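PDB 1XOC: oligopeptide-binding protein appA from Bacillus subtilis, which binds oligopeptides as the extracellular receptor of an ABC-type oligopeptide permease, supporting peptide uptake, sporulation and genetic competence. Local coordinates for residues Thr260-Leu264 / Tyr488-His492; Glu306-Glu312 / Phe485-Pro489; Ile222-Asn226 / Gln368-Val372; Thr57-Glu61 / Tyr511-Lys515; Leu264-Gly270 / Met415-Leu421. All blocks are in the same frame, centred on the assembly; numbering follows the deposited sequence. Where two conformers were deposited one is given.

In the fold
Interactions 1, 2 and 5 belong to one mixed sheet: interactions 1 and 2 both use strand 483-496, and strand 265-271 of interaction 5 lies next to it. Interactions 2 and 5 are closest, about 9 Å centre to centre, and Val267 joins them by probable backbone hydrogen bonds to Leu486 and Tyr487. Interactions 1 and 2, about 12 Å apart centre to centre, share Tyr488 and Pro489. Interaction 3, about 21 Å from interaction 2 between centres, touches it where Tyr487 packs on Val372. Interaction 4 is separate, about 18 Å from interaction 1 centre to centre. All five reach the bound peptide: residues 418-420 pair with it as a strand, interaction 1 adds a weak hydrogen bond to its packing, and the others pack on it.

Interaction 1. Residues Thr260-Leu264 / Tyr488-His492; sequences TDLAL and YPNNH. With ZN (zinc ion), chain E.
Residues Thr260-Leu264 and Tyr488-His492 run antiparallel, the axes of strands 260-262 and 490-492 approaching to 4.6 Å with 161° between their directions. Asp261 and Asn491 form the hydrogen-bonded pair: Asp261 N donates to Asn491 O at 3.1 Å, and Asn491 N returns a bond to Asp261 O at 2.8 Å. Thr260 with His492 and Leu262 with Asn490 are the flanking non-hydrogen-bonded pairs. Beyond the strand end, Ala263 N reaches Pro489 O at 3.0 Å. The anti lone pair of Asp261 OD1 takes the Leu262 N-H. Thr260 lies obliquely against the imidazole, its OG1 3.3 Å from His492 CD2. With CG anti to the carbonyl carbon (chi1 -58°), that ring stands on the Thr260 face of the sheet and places NE2 2.0 Å from a zinc ion. Leu262 CD1 crosses to Pro489 O at 3.4 Å and also meets Asn490 OD1. Ala263 CB points toward residues 488-492 and abuts the Asn491 amide; this amide lies on the face opposite His492, and its ND2 bonds Tyr504 OH. Asp304 OD1 is the second zinc ligand, and Asn490 ND2 holds its OD2. The contact combines an antiparallel ladder with a His-Asp zinc site and its second-shell asparagine.

Interaction 2. Residues Glu306-Glu312 / Phe485-Pro489; sequences EVAYIPE and FLYYP. With ZN (zinc ion), chain I.
Residues Ala308-Glu312 hold the Tyr488 ring by one face and by its hydroxyl. Ala308 CB lies over that face, 3.6 Å from the Tyr488 centroid and 18° off the normal, a CH-pi contact. The hydroxyl, Tyr488 OH, donates to Ile310 O at 2.8 Å, slightly tilted from the carbonyl plane. A water in the plane of the ring at its edge donates to the same hydroxyl and accepts from Tyr309 N, while Glu312 O sits obliquely 3.2 Å from Tyr488 CE1. Ile310 O has a second, weak donor in Glu312 N, which closes an inverse gamma turn centred on Pro311.

The short, weakly bonded strand 306-307 adds an antiparallel edge to strand 483-496 here. Tyr488 N donates to Glu306 O at 2.9 Å, but Ala308 N approaches Leu486 O from 59° above its carbonyl plane, at 3.2 Å. Leu486 and Tyr487 together face Val267 of the strand on the other flank, a classic beta bulge.

Pro311 CB packs 3.6 Å from Phe485 CE2, and Pro311 N and Ile310 C lie over one face of that phenyl ring. Tyr266 makes an edge-to-face pair with Phe485. The carboxylate of Glu306 turns away from the strand pair, the chain being bent at chi2 (-58°), and chelates a zinc ion with both oxygens: OE2 at 2.1 Å and OE1, more loosely, at 2.5 Å. Tyr487 packs against the backbone of the bound peptide.

Interaction 3. Residues Ile222-Asn226 / Gln368-Val372; sequences IPDAN and QGNKV. With ZN (zinc ion), chain P.
Asp224, which packs by its backbone against Gly369, has a carboxylate gripped at both oxygens: OD1 takes the N-H of Ala227 and a weak hydrogen bond from a water, and Asp224 OD2 binds a zinc ion at 2.2 Å. That water is itself 2.1 Å from the zinc. Asp224 is therefore both metal ligand and N-cap of helix 225-234; its side chain leaves the backbone away from residues 368-372, and with CG anti to the backbone N (chi1 178°) the carboxylate reaches both the zinc and the helix start. Across the contact, Ala225 N makes a weak, bent bond to Gly369 O at 3.1 Å. The backbones pass closely here, Pro223 O lying 3.4 Å from Gly369 CA. Gly369 has a positive phi of 109°, and a CB on it would clash with Pro223 C. Pro223 itself is the centre of an inverse gamma turn, closed by Asp224 N and Ile222 O. Further on, Ala225 CB packs 4.1 Å from Lys371 CG, and in one of two conformers the extended lysine chain carries NZ to a salt bridge with Asp246. Two helix starts thus meet, and the Asp224 carboxylate is probably stabilised by the zinc and by the N-H of Ala227 in the first turn of its helix.

Interaction 4. Residues Thr57-Glu61 / Tyr511-Lys515; sequences TKTDE and YNIEK
The aliphatic chain of Lys58 crosses the Tyr511 ring obliquely, Lys58 CD standing 3.7 Å from Tyr511 CE1. The lysine starts out extended and then bends at chi3 (-88°), which carries its ammonium past the ring to the next residues. There Lys58 NZ donates to Asn512 OD1 at 2.8 Å, in the carbonyl plane, and forms a long salt bridge to Glu514 OE2 at 3.5 Å. Two waters, each accepting from Lys58 NZ and donating to Glu514 OE2, bridge the same ion pair. With an alanine here in place of Lys58, Asn512 OD1 and the Glu514 carboxylate would probably lose this donor and counter-charge, and the CE1 side of the Tyr511 ring its cover. Lys58 belongs to strand 57-59, an outermost strand of a five-stranded antiparallel sheet, so the contact ties that sheet edge to the 3-10 segment 513-515 near the C-terminus, whose Lys515 N bonds Asn512 O. Asn512 CG covers one face of the tyrosine ring near its rim. At the hydroxyl end, Tyr511 OH touches Asp60 CB at 3.4 Å. A water in the ring plane, 2.6 Å from Tyr511 OH, donates to Glu61 OE2. The ring of His505 meets that of Tyr511, and His505 NE2 bonds Thr59 O.

Interaction 5. Residues Leu264-Gly270 / Met415-Leu421; sequences LSYVYIG and MVMGWSL
In the mixed sheet beside the peptide site, strands 265-271 and 414-420 form an antiparallel ladder. Tyr268 and Met417 are a hydrogen-bonded pair, Tyr268 N to Met417 O at 2.9 Å and Met417 N to Tyr268 O at 3.0 Å. Similar pairs join Gly270 to Met415 and Tyr266 to Trp419, the bond from Tyr266 N being weak. In one of its two conformers Ser265 OG also grips Trp419 O, at 2.8 Å and from above the carbonyl plane. Leu421 N extends the ladder to Leu264 O at 2.9 Å. On one face three aromatic residues cluster. Trp419 turns an edge toward the face of Tyr266, planes at 73°, and lies nearly parallel to Tyr268 (13°) but slid aside, with Tyr268 CE1 3.5 Å from Trp419 CD1. Tyr268 OH donates at 2.7 Å to a water that donates on to Gly418 O and sits over the centre of the Trp419 ring. A valine replacing Tyr268 would probably cost this water its hydroxyl donor and open a gap beside Trp419 and Met417. Gly418, Trp419 and Ser420 also pair antiparallel with the bound peptide, a backbone ladder consistent with recognition that depends little on sequence there.

Interaction 1. Residues Thr260-Leu264 / Tyr488-His492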
# COMPACT_ATOMS: atom_id res chain seq x y z
N THR A 260 16.65 -5.96 -9.23
CA THR A 260 16.23 -4.56 -9.25
C THR A 260 15.19 -4.30 -10.36
O THR A 260 15.38 -4.73 -11.51
CB THR A 260 17.44 -3.63 -9.52
OG1 THR A 260 18.41 -3.79 -8.47
CG2 THR A 260 17.00 -2.20 -9.58
N ASP A 261 14.11 -3.59 -10.00
CA ASP A 261 13.12 -3.11 -10.97
C ASP A 261 12.21 -2.07 -10.34
O ASP A 261 12.30 -1.80 -9.13
CB ASP A 261 12.30 -4.29 -11.52
CG ASP A 261 11.96 -4.17 -13.00
OD1 ASP A 261 11.74 -3.04 -13.49
OD2 ASP A 261 11.99 -5.23 -13.67
N LEU A 262 11.40 -1.43 -11.17
CA LEU A 262 10.44 -0.43 -10.71
C LEU A 262 9.41 -1.05 -9.78
O LEU A 262 8.94 -2.15 -10.02
CB LEU A 262 9.74 0.22 -11.90
CG LEU A 262 8.89 1.48 -11.64
CD1 LEU A 262 9.65 2.66 -11.03
CD2 LEU A 262 8.29 1.85 -12.98
N ALA A 263 9.14 -0.37 -8.66
CA ALA A 263 8.05 -0.73 -7.73
C ALA A 263 6.70 -0.19 -8.18
O ALA A 263 6.63 0.85 -8.85
CB ALA A 263 8.34 -0.21 -6.34
N LEU A 264 5.61 -0.90 -7.84
CA LEU A 264 4.26 -0.40 -8.15
C LEU A 264 3.82 0.57 -7.04
O LEU A 264 3.02 0.24 -6.18
CB LEU A 264 3.26 -1.57 -8.31
CG LEU A 264 1.90 -1.21 -8.88
CD1 LEU A 264 1.99 -1.00 -10.38
CD2 LEU A 264 0.91 -2.32 -8.62
N TYR A 488 8.78 7.89 -8.31
CA TYR A 488 8.47 6.46 -8.47
C TYR A 488 9.69 5.64 -8.07
O TYR A 488 10.73 5.72 -8.73
CB TYR A 488 8.13 6.16 -9.93
CG TYR A 488 6.99 7.00 -10.46
CD1 TYR A 488 5.73 6.94 -9.88
CD2 TYR A 488 7.16 7.82 -11.57
CE1 TYR A 488 4.68 7.73 -10.36
CE2 TYR A 488 6.12 8.61 -12.06
CZ TYR A 488 4.89 8.55 -11.45
OH TYR A 488 3.86 9.35 -11.94
N PRO A 489 9.61 4.90 -6.96
CA PRO A 489 10.80 4.22 -6.48
C PRO A 489 11.10 2.92 -7.16
O PRO A 489 10.19 2.26 -7.69
CB PRO A 489 10.43 3.90 -5.06
CG PRO A 489 8.99 3.75 -5.05
CD PRO A 489 8.47 4.71 -6.04
N ASN A 490 12.37 2.51 -7.09
CA ASN A 490 12.77 1.17 -7.55
C ASN A 490 13.03 0.28 -6.33
O ASN A 490 13.49 0.76 -5.30
CB ASN A 490 14.05 1.26 -8.36
CG ASN A 490 13.87 2.10 -9.61
OD1 ASN A 490 12.97 1.80 -10.40
ND2 ASN A 490 14.73 3.10 -9.83
N ASN A 491 12.73 -0.99 -6.47
CA ASN A 491 13.11 -1.98 -5.48
C ASN A 491 14.47 -2.58 -5.84
O ASN A 491 14.77 -2.84 -7.03
CB ASN A 491 12.11 -3.11 -5.44
CG ASN A 491 10.80 -2.72 -4.85
OD1 ASN A 491 10.74 -1.95 -3.90
ND2 ASN A 491 9.72 -3.26 -5.40
N HIS A 492 15.28 -2.85 -4.82
CA HIS A 492 16.57 -3.51 -4.95
C HIS A 492 16.60 -4.68 -3.98
O HIS A 492 17.00 -4.54 -2.81
CB HIS A 492 17.71 -2.53 -4.63
CG HIS A 492 17.70 -1.32 -5.51
ND1 HIS A 492 16.95 -0.21 -5.23
CD2 HIS A 492 18.34 -1.05 -6.68
CE1 HIS A 492 17.13 0.71 -6.16
NE2 HIS A 492 17.96 0.22 -7.05
ZN ZN E . 18.61 1.09 -8.77

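Interaction 2. Residues Glu306-Glu312 / Phe485-Pro489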
# COMPACT_ATOMS: atom_id res chain seq x y z
N GLU A 306 12.69 8.26 -10.53
CA GLU A 306 12.26 9.37 -11.36
C GLU A 306 11.21 10.21 -10.64
O GLU A 306 10.37 9.68 -9.93
CB GLU A 306 11.61 8.82 -12.63
CG GLU A 306 12.55 8.06 -13.52
CD GLU A 306 13.74 8.87 -13.97
OE1 GLU A 306 13.58 10.08 -14.35
OE2 GLU A 306 14.85 8.28 -14.01
N VAL A 307 11.24 11.52 -10.89
CA VAL A 307 10.24 12.40 -10.31
C VAL A 307 8.86 12.00 -10.84
O VAL A 307 8.72 11.71 -12.03
CB VAL A 307 10.55 13.89 -10.63
CG1 VAL A 307 9.43 14.81 -10.15
CG2 VAL A 307 11.84 14.32 -9.98
N ALA A 308 7.87 12.05 -9.97
CA ALA A 308 6.48 11.68 -10.25
C ALA A 308 5.62 12.93 -10.45
O ALA A 308 5.69 13.87 -9.67
CB ALA A 308 5.91 10.87 -9.13
N TYR A 309 4.80 12.94 -11.52
CA TYR A 309 3.85 14.01 -11.76
C TYR A 309 2.39 13.54 -11.82
O TYR A 309 1.49 14.38 -11.91
CB TYR A 309 4.18 14.70 -13.07
CG TYR A 309 5.58 15.19 -13.14
CD1 TYR A 309 5.94 16.37 -12.50
CD2 TYR A 309 6.57 14.47 -13.79
CE1 TYR A 309 7.24 16.85 -12.54
CE2 TYR A 309 7.90 14.95 -13.82
CZ TYR A 309 8.21 16.15 -13.19
OH TYR A 309 9.50 16.65 -13.20
N ILE A 310 2.19 12.22 -11.79
CA ILE A 310 0.89 11.57 -11.97
C ILE A 310 0.65 10.57 -10.82
O ILE A 310 1.58 9.86 -10.43
CB ILE A 310 0.88 10.87 -13.35
CG1 ILE A 310 1.04 11.92 -14.44
CG2 ILE A 310 -0.36 10.03 -13.60
CD1 ILE A 310 1.39 11.35 -15.75
N PRO A 311 -0.60 10.50 -10.29
CA PRO A 311 -0.92 9.56 -9.21
C PRO A 311 -1.12 8.12 -9.70
O PRO A 311 -2.10 7.45 -9.36
CB PRO A 311 -2.22 10.15 -8.64
CG PRO A 311 -2.87 10.73 -9.80
CD PRO A 311 -1.76 11.34 -10.62
N GLU A 312 -0.18 7.63 -10.49
CA GLU A 312 -0.25 6.26 -11.00
C GLU A 312 1.15 5.82 -11.37
O GLU A 312 2.00 6.64 -11.68
CB GLU A 312 -1.17 6.19 -12.22
CG GLU A 312 -1.43 4.74 -12.75
CD GLU A 312 -1.87 3.76 -11.64
OE1 GLU A 312 -1.01 2.99 -11.14
OE2 GLU A 312 -3.08 3.76 -11.30
N PHE A 485 3.64 15.15 -5.45
CA PHE A 485 4.13 13.87 -5.89
C PHE A 485 5.65 13.95 -5.93
O PHE A 485 6.19 14.92 -6.46
CB PHE A 485 3.52 13.51 -7.25
CG PHE A 485 2.03 13.34 -7.19
CD1 PHE A 485 1.19 14.41 -7.51
CD2 PHE A 485 1.47 12.16 -6.75
CE1 PHE A 485 -0.20 14.29 -7.40
CE2 PHE A 485 0.10 12.03 -6.65
CZ PHE A 485 -0.73 13.09 -6.98
N LEU A 486 6.35 12.97 -5.36
CA LEU A 486 7.81 13.05 -5.25
C LEU A 486 8.52 12.17 -6.27
O LEU A 486 9.22 12.69 -7.13
CB LEU A 486 8.28 12.77 -3.81
CG LEU A 486 7.92 13.81 -2.71
CD1 LEU A 486 8.37 13.26 -1.36
CD2 LEU A 486 8.48 15.20 -2.98
N TYR A 487 8.38 10.85 -6.19
CA TYR A 487 9.05 9.97 -7.13
C TYR A 487 8.42 8.58 -7.24
O TYR A 487 7.67 8.16 -6.39
CB TYR A 487 10.53 9.84 -6.82
CG TYR A 487 10.82 9.40 -5.42
CD1 TYR A 487 10.86 10.31 -4.40
CD2 TYR A 487 11.04 8.07 -5.11
CE1 TYR A 487 11.09 9.95 -3.13
CE2 TYR A 487 11.29 7.69 -3.80
CZ TYR A 487 11.31 8.64 -2.82
OH TYR A 487 11.56 8.33 -1.51
N TYR A 488 8.78 7.89 -8.31
CA TYR A 488 8.47 6.46 -8.47
C TYR A 488 9.69 5.64 -8.07
O TYR A 488 10.73 5.72 -8.73
CB TYR A 488 8.13 6.16 -9.93
CG TYR A 488 6.99 7.00 -10.46
CD1 TYR A 488 5.73 6.94 -9.88
CD2 TYR A 488 7.16 7.82 -11.57
CE1 TYR A 488 4.68 7.73 -10.36
CE2 TYR A 488 6.12 8.61 -12.06
CZ TYR A 488 4.89 8.55 -11.45
OH TYR A 488 3.86 9.35 -11.94
N PRO A 489 9.61 4.90 -6.96
CA PRO A 489 10.80 4.22 -6.48
C PRO A 489 11.10 2.92 -7.16
O PRO A 489 10.19 2.26 -7.69
CB PRO A 489 10.43 3.90 -5.06
CG PRO A 489 8.99 3.75 -5.05
CD PRO A 489 8.47 4.71 -6.04
ZN ZN I . 16.07 9.87 -14.44
O HOH W 1 11.55 5.46 -11.20
O HOH W 2 4.95 11.35 -13.99

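Interaction 3. Residues Ile222-Asn226 / Gln368-Val372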
# COMPACT_ATOMS: atom_id res chain seq x y z
N ILE A 222 13.31 -4.18 11.94
CA ILE A 222 14.51 -3.41 12.15
C ILE A 222 14.23 -1.97 11.69
O ILE A 222 14.48 -1.65 10.54
CB ILE A 222 15.71 -4.00 11.36
CG1 ILE A 222 15.84 -5.51 11.60
CG2 ILE A 222 17.00 -3.27 11.73
CD1 ILE A 222 16.85 -6.15 10.70
N PRO A 223 13.72 -1.10 12.56
CA PRO A 223 13.32 0.25 12.10
C PRO A 223 14.48 1.23 12.00
O PRO A 223 14.54 2.25 12.72
CB PRO A 223 12.26 0.65 13.10
CG PRO A 223 12.81 0.11 14.35
CD PRO A 223 13.41 -1.25 14.00
N ASP A 224 15.43 0.86 11.15
CA ASP A 224 16.65 1.57 10.89
C ASP A 224 17.31 0.91 9.69
O ASP A 224 17.87 -0.18 9.80
CB ASP A 224 17.58 1.44 12.09
CG ASP A 224 18.90 2.12 11.89
OD1 ASP A 224 19.38 2.28 10.74
OD2 ASP A 224 19.46 2.51 12.91
N ALA A 225 17.20 1.54 8.53
CA ALA A 225 17.65 0.94 7.28
C ALA A 225 19.16 0.64 7.33
O ALA A 225 19.59 -0.37 6.78
CB ALA A 225 17.34 1.86 6.10
N ASN A 226 19.93 1.48 8.00
CA ASN A 226 21.38 1.27 8.08
C ASN A 226 21.70 0.02 8.90
O ASN A 226 22.59 -0.75 8.54
CB ASN A 226 22.11 2.48 8.65
CG ASN A 226 22.13 3.68 7.70
OD1 ASN A 226 22.46 4.81 8.12
ND2 ASN A 226 21.83 3.46 6.43
N GLN A 368 9.80 6.19 10.98
CA GLN A 368 11.07 5.71 11.58
C GLN A 368 11.67 4.55 10.79
O GLN A 368 11.02 3.51 10.62
CB GLN A 368 10.83 5.30 13.03
CG GLN A 368 12.11 4.93 13.78
CD GLN A 368 11.86 4.41 15.18
OE1 GLN A 368 12.80 4.23 15.95
NE2 GLN A 368 10.59 4.15 15.52
N GLY A 369 12.90 4.72 10.33
CA GLY A 369 13.65 3.65 9.74
C GLY A 369 13.82 3.81 8.24
O GLY A 369 14.67 3.15 7.63
N ASN A 370 13.01 4.67 7.64
CA ASN A 370 13.17 4.96 6.23
C ASN A 370 14.07 6.18 6.17
O ASN A 370 13.61 7.30 6.26
CB ASN A 370 11.82 5.18 5.55
CG ASN A 370 11.92 5.24 4.05
OD1 ASN A 370 11.04 4.68 3.30
ND2 ASN A 370 12.95 5.85 3.57
N LYS A 371 15.36 5.93 6.02
CA LYS A 371 16.31 7.00 5.97
C LYS A 371 16.19 7.93 4.78
O LYS A 371 16.46 9.10 4.90
CB LYS A 371 17.73 6.47 6.13
CG LYS A 371 18.27 5.71 4.95
CD LYS A 371 19.70 5.20 5.21
CE LYS A 371 20.23 4.39 4.02
NZ LYS A 371 21.63 3.87 4.17
N VAL A 372 15.75 7.39 3.65
CA VAL A 372 15.43 8.22 2.51
C VAL A 372 14.34 9.25 2.85
O VAL A 372 14.48 10.43 2.53
CB VAL A 372 14.99 7.34 1.32
CG1 VAL A 372 14.43 8.17 0.17
CG2 VAL A 372 16.18 6.50 0.82
ZN ZN P . 21.38 3.48 12.73
O HOH W 3 21.29 5.08 11.32

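Interaction 4. Residues Thr57-Glu61 / Tyr511-Lys515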
# COMPACT_ATOMS: atom_id res chain seq x y z
N THR A 57 -8.43 -15.27 -5.84
CA THR A 57 -7.56 -15.02 -7.00
C THR A 57 -6.23 -14.46 -6.54
O THR A 57 -6.08 -14.11 -5.36
CB THR A 57 -8.16 -14.00 -7.97
OG1 THR A 57 -8.40 -12.78 -7.25
CG2 THR A 57 -9.46 -14.52 -8.61
N LYS A 58 -5.30 -14.31 -7.45
CA LYS A 58 -3.96 -13.80 -7.19
C LYS A 58 -3.49 -13.09 -8.43
O LYS A 58 -3.65 -13.60 -9.54
CB LYS A 58 -3.03 -14.98 -6.87
CG LYS A 58 -1.61 -14.66 -6.58
CD LYS A 58 -0.80 -15.97 -6.43
CE LYS A 58 -0.78 -16.52 -5.02
NZ LYS A 58 -0.05 -17.85 -4.95
N THR A 59 -2.94 -11.89 -8.28
CA THR A 59 -2.42 -11.14 -9.40
C THR A 59 -0.94 -11.45 -9.53
O THR A 59 -0.16 -11.32 -8.55
CB THR A 59 -2.73 -9.63 -9.28
OG1 THR A 59 -4.15 -9.44 -9.37
CG2 THR A 59 -2.06 -8.82 -10.33
N ASP A 60 -0.55 -11.92 -10.71
CA ASP A 60 0.79 -12.41 -10.91
C ASP A 60 1.78 -11.29 -11.25
O ASP A 60 1.43 -10.10 -11.24
CB ASP A 60 0.81 -13.55 -11.92
CG ASP A 60 0.62 -13.11 -13.32
OD1 ASP A 60 0.62 -11.89 -13.57
OD2 ASP A 60 0.51 -13.98 -14.23
N GLU A 61 3.04 -11.68 -11.46
CA GLU A 61 4.11 -10.70 -11.69
C GLU A 61 3.97 -9.87 -12.96
O GLU A 61 4.61 -8.82 -13.09
CB GLU A 61 5.48 -11.37 -11.64
CG GLU A 61 5.83 -12.23 -12.83
CD GLU A 61 5.17 -13.61 -12.86
OE1 GLU A 61 5.47 -14.36 -13.81
OE2 GLU A 61 4.38 -13.97 -11.95
N TYR A 511 6.10 -12.38 -3.12
CA TYR A 511 5.21 -13.11 -4.00
C TYR A 511 5.67 -14.55 -4.18
O TYR A 511 6.80 -14.79 -4.57
CB TYR A 511 5.14 -12.43 -5.37
CG TYR A 511 4.27 -13.15 -6.40
CD1 TYR A 511 2.89 -13.20 -6.26
CD2 TYR A 511 4.83 -13.79 -7.48
CE1 TYR A 511 2.09 -13.85 -7.22
CE2 TYR A 511 4.05 -14.45 -8.40
CZ TYR A 511 2.67 -14.48 -8.24
OH TYR A 511 1.86 -15.14 -9.13
N ASN A 512 4.76 -15.49 -3.95
CA ASN A 512 5.00 -16.93 -4.20
C ASN A 512 6.24 -17.48 -3.49
O ASN A 512 6.91 -18.41 -3.96
CB ASN A 512 5.00 -17.23 -5.69
CG ASN A 512 3.62 -17.55 -6.20
OD1 ASN A 512 2.60 -17.32 -5.51
ND2 ASN A 512 3.55 -18.06 -7.41
N ILE A 513 6.50 -16.94 -2.31
CA ILE A 513 7.58 -17.38 -1.42
C ILE A 513 7.52 -18.89 -1.14
O ILE A 513 8.57 -19.53 -0.95
CB ILE A 513 7.65 -16.52 -0.11
CG1 ILE A 513 8.86 -16.94 0.73
CG2 ILE A 513 6.33 -16.52 0.66
CD1 ILE A 513 9.24 -15.91 1.77
N GLU A 514 6.32 -19.47 -1.18
CA GLU A 514 6.18 -20.93 -1.05
C GLU A 514 6.84 -21.73 -2.16
O GLU A 514 7.01 -22.95 -2.04
CB GLU A 514 4.70 -21.31 -0.92
CG GLU A 514 3.81 -20.86 -2.07
CD GLU A 514 3.22 -19.43 -1.94
OE1 GLU A 514 3.75 -18.51 -1.24
OE2 GLU A 514 2.17 -19.23 -2.57
N LYS A 515 7.20 -21.06 -3.27
CA LYS A 515 7.82 -21.72 -4.38
C LYS A 515 9.33 -21.48 -4.46
O LYS A 515 10.00 -22.02 -5.33
CB LYS A 515 7.23 -21.21 -5.71
CG LYS A 515 5.72 -21.20 -5.84
CD LYS A 515 5.08 -22.52 -5.61
CE LYS A 515 3.56 -22.38 -5.61
NZ LYS A 515 2.88 -23.65 -5.26
O HOH W 4 0.12 -20.53 -3.61
O HOH W 5 0.77 -17.02 -2.30
O HOH W 6 2.98 -16.40 -11.13

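Interaction 5. Residues Leu264-Gly270 / Met415-Leu421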
# COMPACT_ATOMS: atom_id res chain seq x y z
N LEU A 264 5.61 -0.90 -7.84
CA LEU A 264 4.26 -0.40 -8.15
C LEU A 264 3.82 0.57 -7.04
O LEU A 264 3.02 0.24 -6.18
CB LEU A 264 3.26 -1.57 -8.31
CG LEU A 264 1.90 -1.21 -8.88
CD1 LEU A 264 1.99 -1.00 -10.38
CD2 LEU A 264 0.91 -2.32 -8.62
N SER A 265 4.37 1.77 -7.08
CA SER A 265 4.33 2.66 -5.92
C SER A 265 4.66 4.07 -6.36
O SER A 265 5.25 4.29 -7.44
CB SER A 265 5.37 2.20 -4.92
OG SER A 265 5.51 3.14 -3.87
N TYR A 266 4.27 5.03 -5.52
CA TYR A 266 4.90 6.36 -5.57
C TYR A 266 5.01 6.88 -4.14
O TYR A 266 4.25 6.45 -3.26
CB TYR A 266 4.19 7.35 -6.52
CG TYR A 266 2.76 7.69 -6.15
CD1 TYR A 266 2.45 8.60 -5.13
CD2 TYR A 266 1.70 7.10 -6.82
CE1 TYR A 266 1.14 8.89 -4.81
CE2 TYR A 266 0.38 7.38 -6.50
CZ TYR A 266 0.11 8.29 -5.48
OH TYR A 266 -1.20 8.58 -5.16
N VAL A 267 5.93 7.81 -3.97
CA VAL A 267 6.16 8.49 -2.69
C VAL A 267 5.71 9.94 -2.91
O VAL A 267 5.87 10.48 -4.01
CB VAL A 267 7.64 8.36 -2.28
CG1 VAL A 267 7.96 9.19 -1.05
CG2 VAL A 267 7.97 6.88 -2.03
N TYR A 268 5.16 10.54 -1.86
CA TYR A 268 4.48 11.81 -1.97
C TYR A 268 4.53 12.54 -0.64
O TYR A 268 4.86 11.98 0.37
CB TYR A 268 3.02 11.59 -2.39
CG TYR A 268 2.18 10.87 -1.36
CD1 TYR A 268 2.14 9.50 -1.31
CD2 TYR A 268 1.43 11.57 -0.45
CE1 TYR A 268 1.38 8.86 -0.38
CE2 TYR A 268 0.67 10.94 0.49
CZ TYR A 268 0.64 9.58 0.53
OH TYR A 268 -0.11 8.94 1.45
N ILE A 269 4.20 13.82 -0.67
CA ILE A 269 3.84 14.55 0.53
C ILE A 269 2.35 14.76 0.56
O ILE A 269 1.79 15.33 -0.35
CB ILE A 269 4.53 15.92 0.58
CG1 ILE A 269 6.03 15.78 0.38
CG2 ILE A 269 4.19 16.64 1.88
CD1 ILE A 269 6.75 17.09 0.23
N GLY A 270 1.73 14.28 1.63
CA GLY A 270 0.33 14.50 1.85
C GLY A 270 0.07 15.75 2.66
O GLY A 270 0.52 15.85 3.78
N MET A 415 2.71 14.77 5.70
CA MET A 415 3.56 13.60 5.87
C MET A 415 4.25 13.20 4.60
O MET A 415 3.70 13.37 3.52
CB MET A 415 2.77 12.42 6.41
CG MET A 415 1.74 11.89 5.47
SD MET A 415 0.86 10.49 6.20
CE MET A 415 -0.48 10.34 5.02
N VAL A 416 5.46 12.67 4.73
CA VAL A 416 6.16 12.03 3.61
C VAL A 416 5.80 10.56 3.66
O VAL A 416 6.06 9.89 4.64
CB VAL A 416 7.69 12.22 3.69
CG1 VAL A 416 8.35 11.52 2.49
CG2 VAL A 416 8.06 13.69 3.77
N MET A 417 5.18 10.02 2.60
CA MET A 417 4.52 8.71 2.70
C MET A 417 4.53 8.07 1.33
O MET A 417 4.84 8.75 0.36
CB MET A 417 3.10 8.87 3.20
CG MET A 417 2.31 7.63 3.56
SD MET A 417 3.16 6.39 4.52
CE MET A 417 3.72 7.31 5.93
N GLY A 418 4.30 6.77 1.29
CA GLY A 418 4.09 6.12 0.01
C GLY A 418 2.82 5.30 -0.08
O GLY A 418 2.27 4.87 0.92
N TRP A 419 2.39 5.06 -1.32
CA TRP A 419 1.36 4.05 -1.64
C TRP A 419 1.96 2.86 -2.37
O TRP A 419 2.74 3.04 -3.28
CB TRP A 419 0.28 4.64 -2.57
CG TRP A 419 -0.69 5.56 -1.87
CD1 TRP A 419 -0.89 6.90 -2.10
CD2 TRP A 419 -1.61 5.21 -0.83
NE1 TRP A 419 -1.85 7.39 -1.25
CE2 TRP A 419 -2.30 6.38 -0.45
CE3 TRP A 419 -1.91 4.03 -0.18
CZ2 TRP A 419 -3.29 6.39 0.52
CZ3 TRP A 419 -2.89 4.03 0.81
CH2 TRP A 419 -3.55 5.21 1.16
N SER A 420 1.63 1.65 -1.93
CA SER A 420 1.72 0.44 -2.76
C SER A 420 0.41 0.38 -3.53
O SER A 420 -0.64 0.12 -2.97
CB SER A 420 1.87 -0.79 -1.88
OG SER A 420 1.83 -1.94 -2.68
N LEU A 421 0.47 0.65 -4.82
CA LEU A 421 -0.75 0.91 -5.56
C LEU A 421 -1.54 -0.33 -5.84
O LEU A 421 -1.03 -1.43 -5.87
CB LEU A 421 -0.41 1.63 -6.86
CG LEU A 421 0.16 3.04 -6.62
CD1 LEU A 421 0.87 3.57 -7.84
CD2 LEU A 421 -0.92 4.02 -6.16
O HOH W 7 -0.09 6.23 1.83